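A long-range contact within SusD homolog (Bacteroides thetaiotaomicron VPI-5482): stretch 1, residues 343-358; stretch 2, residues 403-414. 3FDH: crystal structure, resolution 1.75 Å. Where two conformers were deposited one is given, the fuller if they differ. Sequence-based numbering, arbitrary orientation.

Stretch 1, residues 343-358: AEALCRLNRDAEDALK
Stretch 2, residues 403-414: VVKAKYAANPLQ

Tyr408, Leu413, Cys347 and Leu357 form the apolar centre of this contact, which buries 508 Å² over both stretches. Each stretch is two helical segments joined by a break: 343-348 and 354-358 in the first, 403-410 and 412-414 in the second. Helices 354-358 and 403-410 cross at 136°, their axes 10.9 Å apart at closest approach. Cys347 CA lies 5.4 Å from Leu413 CA, and Glu354 CA 7.3 Å from Lys405 CA.

Tyr408 points toward stretch 1, with chi1 159° (t) and chi2 76°. Cys347 (chi1 m) puts its sulfur at the ring edge, SG to Tyr408 CE1 4.1 Å. The same SG packs 3.8 Å from Pro412 CB. Leu357 (t, p) brings CD2 to 3.7 Å from Tyr408 CD1 and 4.0 Å from Val404 CG1. Leu413 (t, p) sets CD1 4.0 Å from Cys347 CB and 3.9 Å from Glu344 CG. Its CD2 covers one face of the Arg348 guanidinium, 3.5 Å from Arg348 NH1. That guanidinium is held by a salt bridge, Arg348 NE to Glu344 OE2 2.8 Å.

Stretch 1 leaves its first helix at Asn350, which has positive phi (59/32). Arg351 N to Leu346 O (2.8 Å) and Asn350 N to Cys347 O (2.8 Å) close this Schellman motif. Ala353 (-115/8) is the N-cap residue of the next helix. Its amide donates to the phenol: Ala353 N to Tyr408 OH is 2.8 Å, nearly straight at 165°. This is the one direct hydrogen bond between the stretches. A water also links them, 2.7 Å from Arg351 O and 3.0 Å from Tyr408 OH. Asp352 (chi1 t) accepts from the first helical amide, Glu354 N to Asp352 OD1 3.1 Å.

At the outer edge, Glu354 OE2 and Lys405 NZ are 4.2 Å apart, opposite charges beyond salt-bridge range.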

ATOM      1  N   ALA A 343      -7.665  15.843  -1.856  1.00 28.69           N
ATOM      2  CA  ALA A 343      -7.652  16.703  -0.654  1.00 27.09           C
ATOM      3  C   ALA A 343      -6.254  17.286  -0.388  1.00 28.78           C
ATOM      4  O   ALA A 343      -6.106  18.479  -0.084  1.00 30.07           O
ATOM      5  CB  ALA A 343      -8.177  15.917   0.586  1.00 26.71           C
ATOM      6  N   GLU A 344      -5.236  16.459  -0.511  1.00 29.36           N
ATOM      7  CA  GLU A 344      -3.871  16.917  -0.252  1.00 27.70           C
ATOM      8  C   GLU A 344      -3.488  18.003  -1.286  1.00 28.89           C
ATOM      9  O   GLU A 344      -2.850  19.030  -0.989  1.00 26.80           O
ATOM     10  CB  GLU A 344      -2.855  15.790  -0.332  1.00 29.15           C
ATOM     11  CG  GLU A 344      -1.468  16.310  -0.070  1.00 26.03           C
ATOM     12  CD  GLU A 344      -0.415  15.290  -0.140  1.00 31.19           C
ATOM     13  OE1 GLU A 344      -0.748  14.102  -0.479  1.00 29.22           O
ATOM     14  OE2 GLU A 344       0.733  15.681   0.232  1.00 31.45           O
ATOM     15  N   ALA A 345      -3.871  17.745  -2.524  1.00 27.37           N
ATOM     16  CA  ALA A 345      -3.572  18.705  -3.598  1.00 27.76           C
ATOM     17  C   ALA A 345      -4.234  20.047  -3.319  1.00 28.88           C
ATOM     18  O   ALA A 345      -3.615  21.102  -3.446  1.00 29.41           O
ATOM     19  CB  ALA A 345      -3.998  18.146  -4.988  1.00 25.97           C
ATOM     20  N   LEU A 346      -5.490  20.018  -2.908  1.00 27.18           N
ATOM     21  CA  LEU A 346      -6.212  21.270  -2.605  1.00 28.89           C
ATOM     22  C   LEU A 346      -5.585  21.991  -1.425  1.00 30.08           C
ATOM     23  O   LEU A 346      -5.330  23.195  -1.469  1.00 29.13           O
ATOM     24  CB  LEU A 346      -7.711  21.012  -2.368  1.00 29.99           C
ATOM     25  CG  LEU A 346      -8.508  20.625  -3.635  1.00 30.63           C
ATOM     26  CD1 LEU A 346      -9.718  19.830  -3.261  1.00 23.67           C
ATOM     27  CD2 LEU A 346      -8.861  21.817  -4.514  1.00 28.50           C
ATOM     28  N   CYS A 347      -5.265  21.244  -0.387  1.00 28.79           N
ATOM     29  CA  CYS A 347      -4.611  21.843   0.777  1.00 29.78           C
ATOM     30  C   CYS A 347      -3.352  22.561   0.351  1.00 29.13           C
ATOM     31  O   CYS A 347      -3.126  23.710   0.649  1.00 29.31           O
ATOM     32  CB  CYS A 347      -4.229  20.772   1.796  1.00 31.77           C
ATOM     33  SG  CYS A 347      -5.632  20.127   2.762  1.00 32.99           S
ATOM     34  N   ARG A 348      -2.502  21.844  -0.331  1.00 30.34           N
ATOM     35  CA  ARG A 348      -1.227  22.435  -0.736  1.00 28.46           C
ATOM     36  C   ARG A 348      -1.403  23.614  -1.709  1.00 29.84           C
ATOM     37  O   ARG A 348      -0.501  24.452  -1.840  1.00 31.73           O
ATOM     38  CB  ARG A 348      -0.294  21.386  -1.299  1.00 28.98           C
ATOM     39  CG  ARG A 348       0.136  20.390  -0.247  1.00 28.43           C
ATOM     40  CD  ARG A 348       1.140  19.449  -0.777  1.00 24.65           C
ATOM     41  NE  ARG A 348       1.428  18.362   0.156  1.00 27.04           N
ATOM     42  CZ  ARG A 348       2.290  18.402   1.165  1.00 33.01           C
ATOM     43  NH1 ARG A 348       3.008  19.464   1.457  1.00 33.10           N
ATOM     44  NH2 ARG A 348       2.413  17.349   1.930  1.00 30.44           N
ATOM     45  N   LEU A 349      -2.565  23.682  -2.358  1.00 28.35           N
ATOM     46  CA  LEU A 349      -2.908  24.791  -3.274  1.00 30.04           C
ATOM     47  C   LEU A 349      -3.574  25.905  -2.489  1.00 31.94           C
ATOM     48  O   LEU A 349      -3.999  26.922  -3.040  1.00 31.44           O
ATOM     49  CB  LEU A 349      -3.820  24.352  -4.441  1.00 28.21           C
ATOM     50  CG  LEU A 349      -3.088  23.651  -5.594  1.00 27.72           C
ATOM     51  CD1 LEU A 349      -4.050  22.845  -6.448  1.00 24.96           C
ATOM     52  CD2 LEU A 349      -2.277  24.673  -6.391  1.00 23.19           C
ATOM     53  N   ASN A 350      -3.633  25.738  -1.183  1.00 34.28           N
ATOM     54  CA  ASN A 350      -4.345  26.725  -0.394  1.00 36.35           C
ATOM     55  C   ASN A 350      -5.816  26.882  -0.768  1.00 37.48           C
ATOM     56  O   ASN A 350      -6.380  27.999  -0.717  1.00 38.27           O
ATOM     57  CB  ASN A 350      -3.664  28.089  -0.462  1.00 37.22           C
ATOM     58  CG  ASN A 350      -3.056  28.469   0.850  1.00 39.96           C
ATOM     59  OD1 ASN A 350      -2.855  27.608   1.706  1.00 48.67           O
ATOM     60  ND2 ASN A 350      -2.792  29.764   1.042  1.00 44.84           N
ATOM     61  N   ARG A 351      -6.420  25.780  -1.201  1.00 34.50           N
ATOM     62  CA  ARG A 351      -7.853  25.765  -1.519  0.50 34.14           C
ATOM     63  C   ARG A 351      -8.624  24.855  -0.582  1.00 33.28           C
ATOM     64  O   ARG A 351      -8.068  24.011   0.082  1.00 34.91           O
ATOM     65  CB  ARG A 351      -8.122  25.328  -2.954  0.50 34.46           C
ATOM     66  CG  ARG A 351      -7.435  26.166  -4.001  0.50 34.35           C
ATOM     67  CD  ARG A 351      -7.752  25.647  -5.402  0.50 34.70           C
ATOM     68  NE  ARG A 351      -6.727  26.063  -6.354  0.50 35.41           N
ATOM     69  CZ  ARG A 351      -6.620  25.565  -7.578  0.50 29.44           C
ATOM     70  NH1 ARG A 351      -7.462  24.625  -7.971  0.50 31.58           N
ATOM     71  NH2 ARG A 351      -5.659  25.974  -8.396  0.50 26.48           N
ATOM     72  N   ASP A 352      -9.926  25.072  -0.550  1.00 33.46           N
ATOM     73  CA  ASP A 352     -10.832  24.300   0.324  1.00 34.28           C
ATOM     74  C   ASP A 352     -10.847  22.841  -0.081  1.00 33.84           C
ATOM     75  O   ASP A 352     -11.150  22.504  -1.223  1.00 33.52           O
ATOM     76  CB  ASP A 352     -12.258  24.852   0.262  1.00 34.96           C
ATOM     77  CG  ASP A 352     -13.215  24.141   1.208  1.00 40.64           C
ATOM     78  OD1 ASP A 352     -12.791  23.611   2.230  1.00 41.94           O
ATOM     79  OD2 ASP A 352     -14.429  24.152   0.942  1.00 48.82           O
ATOM     80  N   ALA A 353     -10.535  21.983   0.888  1.00 33.32           N
ATOM     81  CA  ALA A 353     -10.476  20.516   0.674  1.00 31.03           C
ATOM     82  C   ALA A 353     -11.531  19.790   1.484  1.00 31.95           C
ATOM     83  O   ALA A 353     -11.568  18.582   1.546  1.00 32.32           O
ATOM     84  CB  ALA A 353      -9.096  19.997   1.056  1.00 29.51           C
ATOM     85  N   GLU A 354     -12.424  20.536   2.097  1.00 31.98           N
ATOM     86  CA  GLU A 354     -13.365  19.910   3.008  1.00 32.84           C
ATOM     87  C   GLU A 354     -14.223  18.789   2.413  1.00 31.96           C
ATOM     88  O   GLU A 354     -14.403  17.731   3.045  1.00 32.29           O
ATOM     89  CB  GLU A 354     -14.270  20.955   3.661  1.00 32.73           C
ATOM     90  CG  GLU A 354     -15.181  20.365   4.715  1.00 35.13           C
ATOM     91  CD  GLU A 354     -16.208  21.342   5.218  1.00 41.86           C
ATOM     92  OE1 GLU A 354     -15.822  22.468   5.589  1.00 43.29           O
ATOM     93  OE2 GLU A 354     -17.404  20.973   5.257  1.00 36.70           O
ATOM     94  N   ASP A 355     -14.774  19.017   1.231  1.00 30.46           N
ATOM     95  CA  ASP A 355     -15.689  18.036   0.654  1.00 31.59           C
ATOM     96  C   ASP A 355     -14.900  16.821   0.271  1.00 31.22           C
ATOM     97  O   ASP A 355     -15.330  15.679   0.469  1.00 29.80           O
ATOM     98  CB  ASP A 355     -16.458  18.585  -0.570  1.00 32.61           C
ATOM     99  CG  ASP A 355     -17.396  19.713  -0.198  1.00 37.19           C
ATOM    100  OD1 ASP A 355     -17.904  19.721   0.942  1.00 37.29           O
ATOM    101  OD2 ASP A 355     -17.625  20.584  -1.053  1.00 45.50           O
ATOM    102  N   ALA A 356     -13.701  17.091  -0.222  1.00 29.78           N
ATOM    103  CA  ALA A 356     -12.830  16.024  -0.696  1.00 30.26           C
ATOM    104  C   ALA A 356     -12.419  15.149   0.481  1.00 29.61           C
ATOM    105  O   ALA A 356     -12.431  13.926   0.405  1.00 28.23           O
ATOM    106  CB  ALA A 356     -11.601  16.587  -1.409  1.00 29.26           C
ATOM    107  N   LEU A 357     -12.046  15.803   1.567  1.00 30.21           N
ATOM    108  CA  LEU A 357     -11.601  15.089   2.750  1.00 30.21           C
ATOM    109  C   LEU A 357     -12.735  14.264   3.313  1.00 29.45           C
ATOM    110  O   LEU A 357     -12.539  13.148   3.771  1.00 29.03           O
ATOM    111  CB  LEU A 357     -11.072  16.048   3.830  1.00 31.45           C
ATOM    112  CG  LEU A 357     -10.471  15.387   5.078  1.00 27.66           C
ATOM    113  CD1 LEU A 357      -9.202  14.497   4.825  1.00 28.49           C
ATOM    114  CD2 LEU A 357     -10.125  16.495   6.127  1.00 30.19           C
ATOM    115  N   LYS A 358     -13.944  14.791   3.244  1.00 30.74           N
ATOM    116  CA  LYS A 358     -15.066  14.049   3.824  1.00 30.91           C
ATOM    117  C   LYS A 358     -15.295  12.781   3.025  1.00 30.64           C
ATOM    118  O   LYS A 358     -15.566  11.701   3.556  1.00 28.04           O
ATOM    119  CB  LYS A 358     -16.348  14.867   3.874  1.00 31.93           C
ATOM    120  CG  LYS A 358     -17.506  14.100   4.497  1.00 29.70           C
ATOM    121  CD  LYS A 358     -18.738  14.952   4.648  1.00 31.23           C
ATOM    122  CE  LYS A 358     -19.790  14.252   5.503  1.00 30.90           C
ATOM    123  NZ  LYS A 358     -21.055  15.038   5.726  1.00 35.42           N
ATOM    124  N   VAL A 403     -16.324  15.642  14.390  1.00 30.74           N
ATOM    125  CA  VAL A 403     -14.951  15.601  14.860  1.00 30.16           C
ATOM    126  C   VAL A 403     -13.886  16.111  13.877  1.00 29.96           C
ATOM    127  O   VAL A 403     -13.081  16.999  14.197  1.00 30.20           O
ATOM    128  CB  VAL A 403     -14.572  14.142  15.254  1.00 31.04           C
ATOM    129  CG1 VAL A 403     -13.080  14.033  15.640  1.00 29.62           C
ATOM    130  CG2 VAL A 403     -15.498  13.626  16.366  1.00 28.73           C
ATOM    131  N   VAL A 404     -13.907  15.565  12.675  1.00 29.81           N
ATOM    132  CA  VAL A 404     -12.854  15.875  11.714  1.00 28.45           C
ATOM    133  C   VAL A 404     -12.930  17.265  11.133  1.00 28.67           C
ATOM    134  O   VAL A 404     -11.911  17.911  10.919  1.00 29.71           O
ATOM    135  CB  VAL A 404     -12.754  14.828  10.550  1.00 28.91           C
ATOM    136  CG1 VAL A 404     -11.652  15.219   9.614  1.00 27.36           C
ATOM    137  CG2 VAL A 404     -12.501  13.395  11.073  1.00 23.37           C
ATOM    138  N   LYS A 405     -14.146  17.753  10.942  1.00 31.99           N
ATOM    139  CA  LYS A 405     -14.330  19.030  10.241  1.00 32.77           C
ATOM    140  C   LYS A 405     -13.580  20.168  10.961  1.00 32.09           C
ATOM    141  O   LYS A 405     -12.856  20.956  10.347  1.00 32.68           O
ATOM    142  CB  LYS A 405     -15.836  19.334  10.076  1.00 33.68           C
ATOM    143  CG  LYS A 405     -16.134  20.565   9.242  1.00 36.45           C
ATOM    144  CD  LYS A 405     -17.590  21.010   9.336  1.00 43.82           C
ATOM    145  CE  LYS A 405     -18.551  20.102   8.577  1.00 47.95           C
ATOM    146  NZ  LYS A 405     -19.971  20.621   8.624  1.00 48.34           N
ATOM    147  N   ALA A 406     -13.750  20.237  12.268  1.00 31.60           N
ATOM    148  CA  ALA A 406     -13.115  21.297  13.051  1.00 31.51           C
ATOM    149  C   ALA A 406     -11.586  21.177  13.027  1.00 31.80           C
ATOM    150  O   ALA A 406     -10.889  22.178  12.939  1.00 31.98           O
ATOM    151  CB  ALA A 406     -13.650  21.327  14.494  1.00 31.42           C
ATOM    152  N   LYS A 407     -11.078  19.952  13.055  1.00 30.24           N
ATOM    153  CA  LYS A 407      -9.632  19.713  13.067  1.00 30.01           C
ATOM    154  C   LYS A 407      -9.054  20.087  11.723  1.00 29.68           C
ATOM    155  O   LYS A 407      -7.945  20.633  11.623  1.00 30.23           O
ATOM    156  CB  LYS A 407      -9.310  18.259  13.432  1.00 30.53           C
ATOM    157  CG  LYS A 407      -9.620  17.947  14.885  1.00 33.65           C
ATOM    158  CD  LYS A 407      -9.361  16.514  15.189  1.00 41.90           C
ATOM    159  CE  LYS A 407      -9.814  16.077  16.599  1.00 47.61           C
ATOM    160  NZ  LYS A 407      -9.076  16.704  17.736  1.00 50.39           N
ATOM    161  N   TYR A 408      -9.841  19.837  10.693  1.00 30.14           N
ATOM    162  CA  TYR A 408      -9.432  20.156   9.322  1.00 29.62           C
ATOM    163  C   TYR A 408      -9.337  21.691   9.176  1.00 30.93           C
ATOM    164  O   TYR A 408      -8.379  22.217   8.623  1.00 32.08           O
ATOM    165  CB  TYR A 408     -10.412  19.596   8.265  1.00 30.89           C
ATOM    166  CG  TYR A 408     -10.253  20.348   6.969  1.00 30.89           C
ATOM    167  CD1 TYR A 408      -9.155  20.105   6.132  1.00 31.94           C
ATOM    168  CD2 TYR A 408     -11.156  21.357   6.609  1.00 34.39           C
ATOM    169  CE1 TYR A 408      -8.964  20.848   4.974  1.00 33.22           C
ATOM    170  CE2 TYR A 408     -10.983  22.082   5.457  1.00 32.28           C
ATOM    171  CZ  TYR A 408      -9.882  21.840   4.644  1.00 32.33           C
ATOM    172  OH  TYR A 408      -9.721  22.595   3.508  1.00 33.39           O
ATOM    173  N   ALA A 409     -10.359  22.382   9.690  1.00 30.82           N
ATOM    174  CA  ALA A 409     -10.422  23.860   9.652  1.00 31.22           C
ATOM    175  C   ALA A 409      -9.167  24.450  10.290  1.00 31.90           C
ATOM    176  O   ALA A 409      -8.567  25.407   9.779  1.00 32.90           O
ATOM    177  CB  ALA A 409     -11.658  24.385  10.374  1.00 31.41           C
ATOM    178  N   ALA A 410      -8.765  23.835  11.391  1.00 30.66           N
ATOM    179  CA  ALA A 410      -7.610  24.299  12.168  1.00 30.11           C
ATOM    180  C   ALA A 410      -6.263  24.048  11.510  1.00 30.88           C
ATOM    181  O   ALA A 410      -5.371  24.877  11.584  1.00 30.86           O
ATOM    182  CB  ALA A 410      -7.627  23.731  13.576  1.00 29.03           C
ATOM    183  N   ASN A 411      -6.111  22.898  10.879  1.00 30.95           N
ATOM    184  CA  ASN A 411      -4.832  22.515  10.242  1.00 30.12           C
ATOM    185  C   ASN A 411      -5.123  21.628   9.050  1.00 30.91           C
ATOM    186  O   ASN A 411      -4.966  20.408   9.142  1.00 30.50           O
ATOM    187  CB  ASN A 411      -3.947  21.741  11.221  1.00 30.91           C
ATOM    188  CG  ASN A 411      -3.539  22.558  12.415  1.00 33.50           C
ATOM    189  OD1 ASN A 411      -2.670  23.408  12.309  1.00 38.58           O
ATOM    190  ND2 ASN A 411      -4.127  22.277  13.576  1.00 32.02           N
ATOM    191  N   PRO A 412      -5.551  22.228   7.928  1.00 30.40           N
ATOM    192  CA  PRO A 412      -6.011  21.456   6.779  1.00 30.07           C
ATOM    193  C   PRO A 412      -5.104  20.330   6.319  1.00 29.02           C
ATOM    194  O   PRO A 412      -5.504  19.179   6.304  1.00 29.54           O
ATOM    195  CB  PRO A 412      -6.166  22.511   5.682  1.00 29.09           C
ATOM    196  CG  PRO A 412      -6.386  23.821   6.414  1.00 30.68           C
ATOM    197  CD  PRO A 412      -5.785  23.676   7.779  1.00 32.28           C
ATOM    198  N   LEU A 413      -3.903  20.655   5.938  1.00 29.60           N
ATOM    199  CA  LEU A 413      -2.989  19.624   5.450  1.00 30.28           C
ATOM    200  C   LEU A 413      -2.689  18.529   6.466  1.00 31.02           C
ATOM    201  O   LEU A 413      -2.728  17.334   6.159  1.00 31.69           O
ATOM    202  CB  LEU A 413      -1.669  20.228   4.956  1.00 30.49           C
ATOM    203  CG  LEU A 413      -0.691  19.208   4.347  1.00 32.25           C
ATOM    204  CD1 LEU A 413      -1.284  18.461   3.152  1.00 28.29           C
ATOM    205  CD2 LEU A 413       0.613  19.934   3.984  1.00 26.67           C
ATOM    206  N   GLN A 414      -2.338  18.981   7.656  1.00 31.37           N
ATOM    207  CA  GLN A 414      -1.958  18.093   8.752  1.00 31.54           C
ATOM    208  C   GLN A 414      -3.037  17.068   8.977  1.00 32.26           C
ATOM    209  O   GLN A 414      -2.771  15.881   9.052  1.00 33.19           O
ATOM    210  CB  GLN A 414      -1.742  18.872  10.049  1.00 32.14           C
ATOM    211  CG  GLN A 414      -1.498  17.975  11.235  1.00 35.45           C
ATOM    212  CD  GLN A 414      -1.230  18.747  12.509  1.00 44.27           C
ATOM    213  OE1 GLN A 414      -0.194  19.353  12.643  1.00 50.48           O
ATOM    214  NE2 GLN A 414      -2.154  18.689  13.466  1.00 51.88           N
TER
HETATM  215  O   HOH W   1      -7.152  23.782   2.578  1.00 44.48           O